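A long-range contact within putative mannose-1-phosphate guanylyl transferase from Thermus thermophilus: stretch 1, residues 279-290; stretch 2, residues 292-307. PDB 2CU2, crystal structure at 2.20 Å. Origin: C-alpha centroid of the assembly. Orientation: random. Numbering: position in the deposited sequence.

Stretch 1, residues 279-290: GRHVALDTFGCV
Stretch 2 (292-307) YADRGVVATLGVSGLV

Strands 280-284 and 297-301 run parallel, their axes 13° apart and 4.6 Å at closest approach, with Arg-280 opposite Val-297 and Leu-284 opposite Leu-301. Even-numbered residues of the first strand carry the ladder: Val-298 N donates to Arg-280 O (2.7 Å), Val-282 N to Val-298 O (2.9 Å), Thr-300 N to Val-282 O (2.9 Å), Leu-284 N to Thr-300 O (2.9 Å) and Gly-302 N to Leu-284 O (2.8 Å).

Arg-280, Val-282, Leu-284, Val-297, Ala-299 and Leu-301 share one face. There Val-282 and Val-297, both t, bring CG2 and CG1 to 3.7 Å, while Arg-280, fully extended, leads its guanidinium away. On the other face, the t rotamer of His-281 (chi2 -152°) reaches along the strand, placing NE2 2.9 Å from Thr-300 OG1. Thr-300 is p and Thr-286 m, so their OG1 atoms also hydrogen-bond at 2.9 Å; the shared hydroxyl links three side chains.

Left-handed backbones at Asp-285 (58/44) and Gly-302 (60/41), then Gly-288 (45/32) and Gly-305 (61/26), turn both chains in step. Between these turns, Phe-287 N bonds Val-303 O (3.2 Å). Cys-289, m, accepts Leu-306 N at SG (3.4 Å), and parallel pairing resumes as Val-290 N meets Leu-306 O at 2.8 Å.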

# COMPACT_ATOMS: atom_id res chain seq x y z
N GLY A 279 -9.99 -6.48 4.42
CA GLY A 279 -9.37 -5.37 5.13
C GLY A 279 -10.29 -4.16 5.19
O GLY A 279 -11.38 -4.18 4.63
N ARG A 280 -9.84 -3.10 5.86
CA ARG A 280 -10.62 -1.88 6.01
C ARG A 280 -10.04 -0.68 5.26
O ARG A 280 -8.82 -0.47 5.24
CB ARG A 280 -10.74 -1.53 7.50
CG ARG A 280 -11.41 -0.19 7.80
CD ARG A 280 -11.39 0.11 9.31
NE ARG A 280 -12.06 1.37 9.65
CZ ARG A 280 -12.22 1.82 10.90
NH1 ARG A 280 -11.76 1.13 11.93
NH2 ARG A 280 -12.84 2.98 11.11
N HIS A 281 -10.91 0.11 4.65
CA HIS A 281 -10.48 1.29 3.91
C HIS A 281 -10.79 2.57 4.68
O HIS A 281 -11.95 2.88 4.93
CB HIS A 281 -11.19 1.39 2.56
CG HIS A 281 -10.79 2.59 1.76
ND1 HIS A 281 -11.62 3.20 0.85
CD2 HIS A 281 -9.62 3.29 1.73
CE1 HIS A 281 -10.99 4.22 0.28
NE2 HIS A 281 -9.78 4.29 0.80
N VAL A 282 -9.74 3.29 5.06
CA VAL A 282 -9.92 4.55 5.77
C VAL A 282 -9.79 5.60 4.67
O VAL A 282 -8.70 5.81 4.13
CB VAL A 282 -8.82 4.76 6.83
CG1 VAL A 282 -8.91 6.17 7.40
CG2 VAL A 282 -9.00 3.73 7.95
N ALA A 283 -10.90 6.24 4.34
CA ALA A 283 -10.88 7.23 3.26
C ALA A 283 -11.07 8.67 3.77
O ALA A 283 -12.06 9.02 4.40
CB ALA A 283 -11.98 6.88 2.26
N LEU A 284 -10.05 9.51 3.49
CA LEU A 284 -10.11 10.91 3.90
C LEU A 284 -9.93 11.86 2.70
O LEU A 284 -8.86 11.99 2.14
CB LEU A 284 -9.00 11.16 4.92
CG LEU A 284 -9.32 10.59 6.31
CD1 LEU A 284 -8.06 10.19 7.07
CD2 LEU A 284 -10.06 11.58 7.21
N ASP A 285 -11.04 12.50 2.29
CA ASP A 285 -10.96 13.35 1.11
C ASP A 285 -10.48 12.55 -0.10
O ASP A 285 -9.61 12.95 -0.85
CB ASP A 285 -9.95 14.47 1.40
CG ASP A 285 -10.00 15.50 0.28
OD1 ASP A 285 -11.11 15.83 -0.15
OD2 ASP A 285 -8.94 15.92 -0.19
N THR A 286 -11.06 11.34 -0.24
CA THR A 286 -10.68 10.46 -1.34
C THR A 286 -11.86 10.20 -2.27
O THR A 286 -12.97 9.93 -1.83
CB THR A 286 -10.18 9.15 -0.74
OG1 THR A 286 -8.96 9.38 -0.03
CG2 THR A 286 -9.92 8.13 -1.85
N PHE A 287 -11.62 10.27 -3.57
CA PHE A 287 -12.69 10.07 -4.55
C PHE A 287 -12.29 9.19 -5.72
O PHE A 287 -11.10 9.04 -6.02
CB PHE A 287 -13.17 11.42 -5.08
CG PHE A 287 -13.68 12.34 -4.01
CD1 PHE A 287 -15.02 12.31 -3.62
CD2 PHE A 287 -12.81 13.22 -3.37
CE1 PHE A 287 -15.48 13.13 -2.59
CE2 PHE A 287 -13.26 14.05 -2.34
CZ PHE A 287 -14.60 14.00 -1.95
N GLY A 288 -13.30 8.62 -6.38
CA GLY A 288 -13.08 7.78 -7.55
C GLY A 288 -11.97 6.74 -7.49
O GLY A 288 -11.37 6.41 -8.52
N CYS A 289 -11.72 6.19 -6.31
CA CYS A 289 -10.66 5.18 -6.18
C CYS A 289 -11.14 3.74 -6.15
O CYS A 289 -12.32 3.45 -5.95
CB CYS A 289 -9.84 5.45 -4.92
SG CYS A 289 -8.75 6.88 -5.04
N VAL A 290 -10.20 2.82 -6.37
CA VAL A 290 -10.47 1.39 -6.33
C VAL A 290 -9.47 0.87 -5.31
O VAL A 290 -8.26 0.97 -5.50
CB VAL A 290 -10.22 0.71 -7.69
CG1 VAL A 290 -10.27 -0.79 -7.52
CG2 VAL A 290 -11.26 1.16 -8.71
N TYR A 292 -8.26 -2.43 -2.81
CA TYR A 292 -8.33 -3.84 -2.46
C TYR A 292 -7.43 -4.03 -1.24
O TYR A 292 -6.24 -3.75 -1.30
CB TYR A 292 -7.84 -4.74 -3.58
CG TYR A 292 -8.13 -6.20 -3.30
CD1 TYR A 292 -9.24 -6.84 -3.87
CD2 TYR A 292 -7.35 -6.93 -2.39
CE1 TYR A 292 -9.57 -8.15 -3.54
CE2 TYR A 292 -7.68 -8.25 -2.05
CZ TYR A 292 -8.79 -8.85 -2.63
OH TYR A 292 -9.12 -10.15 -2.32
N ALA A 293 -8.02 -4.49 -0.14
CA ALA A 293 -7.29 -4.80 1.07
C ALA A 293 -7.63 -6.20 1.57
O ALA A 293 -8.69 -6.46 2.13
CB ALA A 293 -7.66 -3.76 2.13
N ASP A 294 -6.70 -7.14 1.31
CA ASP A 294 -6.90 -8.50 1.79
C ASP A 294 -7.02 -8.55 3.32
O ASP A 294 -7.75 -9.36 3.89
CB ASP A 294 -5.71 -9.35 1.33
CG ASP A 294 -4.56 -9.19 2.31
OD1 ASP A 294 -4.34 -8.06 2.76
OD2 ASP A 294 -3.90 -10.18 2.61
N ARG A 295 -6.24 -7.68 3.99
CA ARG A 295 -6.22 -7.65 5.44
C ARG A 295 -5.72 -6.30 5.96
O ARG A 295 -5.45 -5.37 5.21
CB ARG A 295 -5.30 -8.77 5.93
CG ARG A 295 -5.74 -9.33 7.28
CD ARG A 295 -4.55 -9.80 8.13
NE ARG A 295 -4.89 -11.03 8.84
CZ ARG A 295 -5.33 -10.91 10.11
NH1 ARG A 295 -5.44 -9.72 10.67
NH2 ARG A 295 -5.65 -12.01 10.80
N GLY A 296 -5.64 -6.21 7.30
CA GLY A 296 -5.19 -4.96 7.91
C GLY A 296 -6.01 -3.77 7.43
O GLY A 296 -7.23 -3.83 7.29
N VAL A 297 -5.33 -2.62 7.23
CA VAL A 297 -6.03 -1.40 6.87
C VAL A 297 -5.34 -0.68 5.70
O VAL A 297 -4.13 -0.76 5.51
CB VAL A 297 -6.05 -0.49 8.09
CG1 VAL A 297 -6.60 0.89 7.71
CG2 VAL A 297 -6.93 -1.09 9.17
N VAL A 298 -6.16 0.02 4.89
CA VAL A 298 -5.60 0.81 3.81
C VAL A 298 -6.07 2.27 3.89
O VAL A 298 -7.25 2.57 3.84
CB VAL A 298 -6.03 0.20 2.48
CG1 VAL A 298 -5.68 1.14 1.34
CG2 VAL A 298 -5.32 -1.13 2.27
N ALA A 299 -5.21 3.24 4.17
CA ALA A 299 -5.68 4.59 4.37
C ALA A 299 -5.25 5.46 3.20
O ALA A 299 -4.08 5.46 2.80
CB ALA A 299 -5.13 5.16 5.68
N THR A 300 -6.21 6.18 2.64
CA THR A 300 -5.94 7.07 1.53
C THR A 300 -6.34 8.46 2.01
O THR A 300 -7.37 8.63 2.66
CB THR A 300 -6.73 6.66 0.27
OG1 THR A 300 -8.14 6.70 0.54
CG2 THR A 300 -6.35 5.24 -0.13
N LEU A 301 -5.49 9.43 1.71
CA LEU A 301 -5.71 10.79 2.15
C LEU A 301 -5.49 11.76 0.99
O LEU A 301 -4.39 11.86 0.44
CB LEU A 301 -4.73 11.09 3.29
CG LEU A 301 -4.49 10.14 4.47
CD1 LEU A 301 -3.17 10.46 5.11
CD2 LEU A 301 -5.61 10.30 5.50
N GLY A 302 -6.56 12.46 0.62
CA GLY A 302 -6.49 13.45 -0.45
C GLY A 302 -6.06 12.99 -1.83
O GLY A 302 -5.30 13.68 -2.51
N VAL A 303 -6.53 11.83 -2.26
CA VAL A 303 -6.18 11.32 -3.59
C VAL A 303 -7.45 10.94 -4.37
O VAL A 303 -8.50 10.69 -3.78
CB VAL A 303 -5.25 10.08 -3.49
CG1 VAL A 303 -3.86 10.50 -3.01
CG2 VAL A 303 -5.83 9.05 -2.55
N SER A 304 -7.33 10.88 -5.69
CA SER A 304 -8.45 10.53 -6.54
C SER A 304 -8.05 9.70 -7.75
O SER A 304 -6.93 9.82 -8.25
CB SER A 304 -9.14 11.80 -7.04
OG SER A 304 -9.79 12.47 -5.99
N GLY A 305 -8.98 8.86 -8.21
CA GLY A 305 -8.75 8.03 -9.37
C GLY A 305 -7.62 7.03 -9.28
O GLY A 305 -7.07 6.62 -10.31
N LEU A 306 -7.28 6.61 -8.07
CA LEU A 306 -6.19 5.65 -7.91
C LEU A 306 -6.65 4.23 -7.58
O LEU A 306 -7.74 4.01 -7.05
CB LEU A 306 -5.23 6.09 -6.81
CG LEU A 306 -4.35 7.34 -6.95
CD1 LEU A 306 -3.45 7.45 -5.72
CD2 LEU A 306 -3.49 7.25 -8.21
N VAL A 307 -5.79 3.28 -7.92
CA VAL A 307 -6.01 1.89 -7.58
C VAL A 307 -4.94 1.64 -6.52
O VAL A 307 -3.76 1.89 -6.76
CB VAL A 307 -5.74 0.92 -8.75
CG1 VAL A 307 -5.60 -0.52 -8.21
CG2 VAL A 307 -6.87 0.98 -9.77